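Local coordinates for pseudoalteromonas arctica PAMC 21717 (Pseudoalteromonas arctica, PDB 5YL7), which is a cold-active serine protease of the subtilase family that cleaves peptide bonds, probably with a Ser-His-Asp triad, at residues 172-186 with 208-220. Numbering follows the deposited sequence.
With CA (calcium ion), chain F.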
loop_
_atom_site.group_PDB
_atom_site.type_symbol
_atom_site.label_atom_id
_atom_site.label_comp_id
_atom_site.label_asym_id
_atom_site.label_seq_id
_atom_site.Cartn_x
_atom_site.Cartn_y
_atom_site.Cartn_z
ATOM N N LEU A 172 -1.902 4.934 4.831
ATOM C CA LEU A 172 -2.606 6.115 5.374
ATOM C C LEU A 172 -2.571 6.092 6.852
ATOM O O LEU A 172 -2.278 5.023 7.463
ATOM C CB LEU A 172 -4.052 6.175 4.795
ATOM C CG LEU A 172 -4.958 4.993 5.193
ATOM C CD1 LEU A 172 -5.520 5.102 6.634
ATOM C CD2 LEU A 172 -6.154 4.819 4.278
ATOM N N GLY A 173 -2.809 7.209 7.468
ATOM C CA GLY A 173 -2.946 7.226 8.926
ATOM C C GLY A 173 -2.958 8.599 9.506
ATOM O O GLY A 173 -3.022 9.614 8.799
ATOM N N GLY A 174 -2.953 8.601 10.809
ATOM C CA GLY A 174 -3.013 9.883 11.552
ATOM C C GLY A 174 -2.526 9.608 12.959
ATOM O O GLY A 174 -2.109 8.533 13.285
ATOM N N SER A 175 -2.511 10.651 13.800
ATOM C CA SER A 175 -2.129 10.496 15.172
ATOM C C SER A 175 -3.265 10.132 16.083
ATOM O O SER A 175 -4.409 10.464 15.847
ATOM C CB SER A 175 -1.372 11.720 15.633
ATOM O OG SER A 175 -2.260 12.756 15.539
ATOM N N GLY A 176 -2.889 9.365 17.119
ATOM C CA GLY A 176 -3.812 8.995 18.183
ATOM C C GLY A 176 -4.176 7.539 18.225
ATOM O O GLY A 176 -3.682 6.755 17.435
ATOM N N SER A 177 -4.980 7.158 19.168
ATOM C CA SER A 177 -5.342 5.818 19.359
ATOM C C SER A 177 -6.221 5.281 18.191
ATOM O O SER A 177 -6.796 6.031 17.438
ATOM C CB SER A 177 -6.039 5.690 20.737
ATOM O OG SER A 177 -7.148 6.473 20.759
ATOM N N CYS A 178 -6.206 3.952 18.067
ATOM C CA CYS A 178 -7.046 3.239 17.120
ATOM C C CYS A 178 -8.527 3.370 17.602
ATOM O O CYS A 178 -8.796 2.908 18.708
ATOM C CB CYS A 178 -6.638 1.775 17.054
ATOM S SG CYS A 178 -7.635 0.786 15.911
ATOM N N SER A 179 -9.405 3.889 16.808
ATOM C CA SER A 179 -10.725 3.987 17.271
ATOM C C SER A 179 -11.513 2.723 17.237
ATOM O O SER A 179 -11.161 1.786 16.454
ATOM C CB SER A 179 -11.498 5.027 16.505
ATOM O OG SER A 179 -11.911 4.485 15.251
ATOM N N SER A 180 -12.557 2.620 18.002
ATOM C CA SER A 180 -13.403 1.447 17.999
ATOM C C SER A 180 -13.999 1.228 16.581
ATOM O O SER A 180 -14.117 0.082 16.212
ATOM C CB SER A 180 -14.624 1.560 18.923
ATOM O OG SER A 180 -14.073 1.454 20.225
ATOM N N THR A 181 -14.358 2.260 15.844
ATOM C CA THR A 181 -14.948 2.111 14.512
ATOM C C THR A 181 -13.880 1.385 13.635
ATOM O O THR A 181 -14.229 0.506 12.883
ATOM C CB THR A 181 -15.224 3.498 13.943
ATOM O OG1 THR A 181 -16.221 4.121 14.790
ATOM C CG2 THR A 181 -15.774 3.480 12.519
ATOM N N THR A 182 -12.625 1.816 13.705
ATOM C CA THR A 182 -11.591 1.210 12.897
ATOM C C THR A 182 -11.319 -0.243 13.334
ATOM O O THR A 182 -11.225 -1.114 12.481
ATOM C CB THR A 182 -10.318 2.024 12.935
ATOM O OG1 THR A 182 -10.666 3.397 12.588
ATOM C CG2 THR A 182 -9.282 1.499 12.005
ATOM N N GLN A 183 -11.159 -0.498 14.620
ATOM C CA GLN A 183 -10.887 -1.847 15.083
ATOM C C GLN A 183 -12.033 -2.760 14.725
ATOM O O GLN A 183 -11.796 -3.900 14.327
ATOM C CB GLN A 183 -10.642 -1.848 16.589
ATOM C CG GLN A 183 -10.203 -3.195 17.115
ATOM C CD GLN A 183 -8.832 -3.582 16.587
ATOM O OE1 GLN A 183 -7.798 -2.908 16.950
ATOM N NE2 GLN A 183 -8.717 -4.603 15.776
ATOM N N ASN A 184 -13.251 -2.302 14.836
ATOM C CA ASN A 184 -14.417 -3.126 14.437
ATOM C C ASN A 184 -14.339 -3.569 12.990
ATOM O O ASN A 184 -14.599 -4.705 12.604
ATOM C CB ASN A 184 -15.750 -2.385 14.696
ATOM C CG ASN A 184 -16.160 -2.285 16.132
ATOM O OD1 ASN A 184 -15.697 -3.016 16.976
ATOM N ND2 ASN A 184 -17.013 -1.327 16.382
ATOM N N ALA A 185 -13.974 -2.589 12.142
ATOM C CA ALA A 185 -13.833 -2.884 10.697
ATOM C C ALA A 185 -12.725 -3.914 10.401
ATOM O O ALA A 185 -12.894 -4.845 9.617
ATOM C CB ALA A 185 -13.647 -1.588 9.950
ATOM N N ILE A 186 -11.554 -3.700 11.046
ATOM C CA ILE A 186 -10.461 -4.620 10.953
ATOM C C ILE A 186 -10.864 -6.028 11.397
ATOM O O ILE A 186 -10.505 -7.009 10.761
ATOM C CB ILE A 186 -9.256 -4.097 11.704
ATOM C CG1 ILE A 186 -8.737 -2.844 10.974
ATOM C CG2 ILE A 186 -8.158 -5.131 11.912
ATOM C CD1 ILE A 186 -7.712 -2.103 11.807
ATOM N N ALA A 208 3.352 3.415 18.509
ATOM C CA ALA A 208 2.199 3.201 19.422
ATOM C C ALA A 208 1.192 4.261 19.273
ATOM O O ALA A 208 -0.005 4.056 19.541
ATOM C CB ALA A 208 2.672 3.189 20.861
ATOM N N ASN A 209 1.544 5.467 18.823
ATOM C CA ASN A 209 0.667 6.580 18.836
ATOM C C ASN A 209 0.168 7.090 17.531
ATOM O O ASN A 209 -0.326 8.197 17.375
ATOM C CB ASN A 209 1.389 7.700 19.594
ATOM C CG ASN A 209 1.666 7.268 21.051
ATOM O OD1 ASN A 209 0.800 6.585 21.693
ATOM N ND2 ASN A 209 2.830 7.575 21.506
ATOM N N TYR A 210 0.147 6.183 16.550
ATOM C CA TYR A 210 -0.233 6.452 15.192
ATOM C C TYR A 210 -1.170 5.331 14.673
ATOM O O TYR A 210 -0.813 4.160 14.797
ATOM C CB TYR A 210 0.970 6.665 14.264
ATOM C CG TYR A 210 1.775 7.865 14.681
ATOM C CD1 TYR A 210 1.384 9.148 14.300
ATOM C CD2 TYR A 210 2.751 7.780 15.612
ATOM C CE1 TYR A 210 2.093 10.239 14.794
ATOM C CE2 TYR A 210 3.452 8.890 16.138
ATOM C CZ TYR A 210 3.070 10.085 15.634
ATOM O OH TYR A 210 3.776 11.246 16.069
ATOM N N ASN A 211 -2.305 5.726 14.191
ATOM C CA ASN A 211 -3.348 4.809 13.726
ATOM C C ASN A 211 -3.423 4.797 12.204
ATOM O O ASN A 211 -3.084 5.858 11.594
ATOM C CB ASN A 211 -4.743 5.195 14.370
ATOM C CG ASN A 211 -5.209 6.548 14.002
ATOM O OD1 ASN A 211 -5.727 6.770 12.921
ATOM N ND2 ASN A 211 -4.940 7.498 14.852
ATOM N N PRO A 212 -3.948 3.809 11.537
ATOM C CA PRO A 212 -4.427 2.552 12.131
ATOM C C PRO A 212 -3.337 1.528 12.347
ATOM O O PRO A 212 -3.640 0.392 12.751
ATOM C CB PRO A 212 -5.451 2.073 11.092
ATOM C CG PRO A 212 -4.905 2.603 9.765
ATOM C CD PRO A 212 -4.318 3.947 10.113
ATOM N N GLY A 213 -2.062 1.878 12.225
ATOM C CA GLY A 213 -1.049 0.918 12.463
ATOM C C GLY A 213 -0.970 0.359 13.846
ATOM O O GLY A 213 -0.503 -0.740 14.102
ATOM N N ASN A 214 -1.445 1.169 14.832
ATOM C CA ASN A 214 -1.562 0.783 16.232
ATOM C C ASN A 214 -2.816 0.005 16.540
ATOM O O ASN A 214 -3.004 -0.385 17.707
ATOM C CB ASN A 214 -1.393 2.011 17.131
ATOM C CG ASN A 214 -2.493 3.009 16.986
ATOM O OD1 ASN A 214 -3.421 2.833 16.200
ATOM N ND2 ASN A 214 -2.409 4.123 17.762
ATOM N N CYS A 215 -3.625 -0.334 15.553
ATOM C CA CYS A 215 -4.776 -1.215 15.801
ATOM C C CYS A 215 -4.238 -2.610 16.007
ATOM O O CYS A 215 -3.084 -2.991 15.744
ATOM C CB CYS A 215 -5.678 -1.176 14.621
ATOM S SG CYS A 215 -6.417 0.441 14.289
ATOM N N ASN A 216 -5.062 -3.511 16.580
ATOM C CA ASN A 216 -4.737 -4.891 16.771
ATOM C C ASN A 216 -5.098 -5.720 15.545
ATOM O O ASN A 216 -6.048 -5.402 14.832
ATOM C CB ASN A 216 -5.345 -5.495 18.034
ATOM C CG ASN A 216 -4.860 -4.816 19.279
ATOM O OD1 ASN A 216 -3.626 -4.649 19.416
ATOM N ND2 ASN A 216 -5.726 -4.327 20.126
ATOM N N GLY A 217 -4.354 -6.791 15.327
ATOM C CA GLY A 217 -4.615 -7.705 14.206
ATOM C C GLY A 217 -4.204 -7.226 12.850
ATOM O O GLY A 217 -4.806 -7.629 11.871
ATOM N N VAL A 218 -3.168 -6.389 12.802
ATOM C CA VAL A 218 -2.677 -5.824 11.541
ATOM C C VAL A 218 -1.235 -6.095 11.406
ATOM O O VAL A 218 -0.514 -6.317 12.376
ATOM C CB VAL A 218 -2.970 -4.302 11.451
ATOM C CG1 VAL A 218 -4.454 -3.994 11.687
ATOM C CG2 VAL A 218 -2.142 -3.472 12.377
ATOM N N VAL A 219 -0.755 -5.996 10.169
ATOM C CA VAL A 219 0.697 -6.066 9.877
ATOM C C VAL A 219 1.160 -4.613 9.702
ATOM O O VAL A 219 0.874 -3.981 8.674
ATOM C CB VAL A 219 0.995 -6.872 8.621
ATOM C CG1 VAL A 219 2.456 -6.991 8.384
ATOM C CG2 VAL A 219 0.314 -8.256 8.673
ATOM N N ASN A 220 1.851 -4.084 10.709
ATOM C CA ASN A 220 2.285 -2.689 10.724
ATOM C C ASN A 220 3.713 -2.620 10.263
ATOM O O ASN A 220 4.594 -3.387 10.732
ATOM C CB ASN A 220 2.147 -2.087 12.133
ATOM C CG ASN A 220 2.201 -0.589 12.102
ATOM O OD1 ASN A 220 1.879 0.052 11.141
ATOM N ND2 ASN A 220 2.593 0.004 13.270
HETATM CA CA CA F . 0.724 -6.936 14.236
HETATM O O HOH W 1 -1.189 4.097 10.060
HETATM O O HOH W 2 -1.204 -5.632 15.244
HETATM O O HOH W 3 2.716 -6.215 16.169
HETATM O O HOH W 4 1.209 -8.039 16.291
HETATM O O HOH W 5 1.472 -4.893 15.366
HETATM O O HOH W 6 -1.313 -8.406 14.514
#
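Gln183 meets the backbone of Asn216 with both ends of its side-chain amide. Gln183 OE1 accepts from Asn216 N at 2.8 Å, in the plane of its own side-chain carbonyl and on a lone pair. Gln183 NE2 donates to Asn216 O at 2.9 Å, almost straight (178°). It comes from above the carbonyl plane of Asn216, while Asn216 O lies in the Gln183 amide plane. The chain leaves with CG anti to the backbone N (chi1 -174°) and bends at chi2, which brings the amide across to the loop. NE2 also hydrogen-bonds to Asn187 OD1, so the amide is fixed in rotation. A leucine here would probably leave Asn216 N and O without these partners and let this part of the loop move more freely against the helix.

Beside this, Cys178 and Cys215 form a disulfide, SG to SG 2.1 Å with chi3 95°. Its Cys215 half is covered by apolar groups: Thr182 CG2 touches Cys215 SG, and Ile186 CD1 lies 3.6 Å from Cys215 CB. Ile186 CD1 and CG2 also meet Val218 CG1, the two side chains crossing at about a right angle.

Two asparagine amides share one acceptor, Gly176 O. Asn211 ND2 (3.0 Å) and Asn214 ND2 (2.9 Å) reach it from opposite faces of its plane. Asn214 ND2 also donates to Ala208 O, so its amide ties both chain segments. The cis peptide before Pro212 follows the short antiparallel pairing of 174-175 with 210-211, where Gly174 and Asn211 exchange backbone hydrogen bonds. The Pro212 ring packs its CD 3.9 Å from Leu172 CD1.

Gly173 hydrogen-bonds a bound peptide through its backbone, consistent with the substrate-binding edge of a subtilase. Val218 O binds calcium together with Asp241, Glu307 and five waters. Helix 180-191 lies against helix 140-150 through Thr182 and Ala185, while Pro212 and Val218 rest on Ile198 of strand 195-199, and strand 219-224 runs on between 195-199 and 242-245 in the parallel sheet.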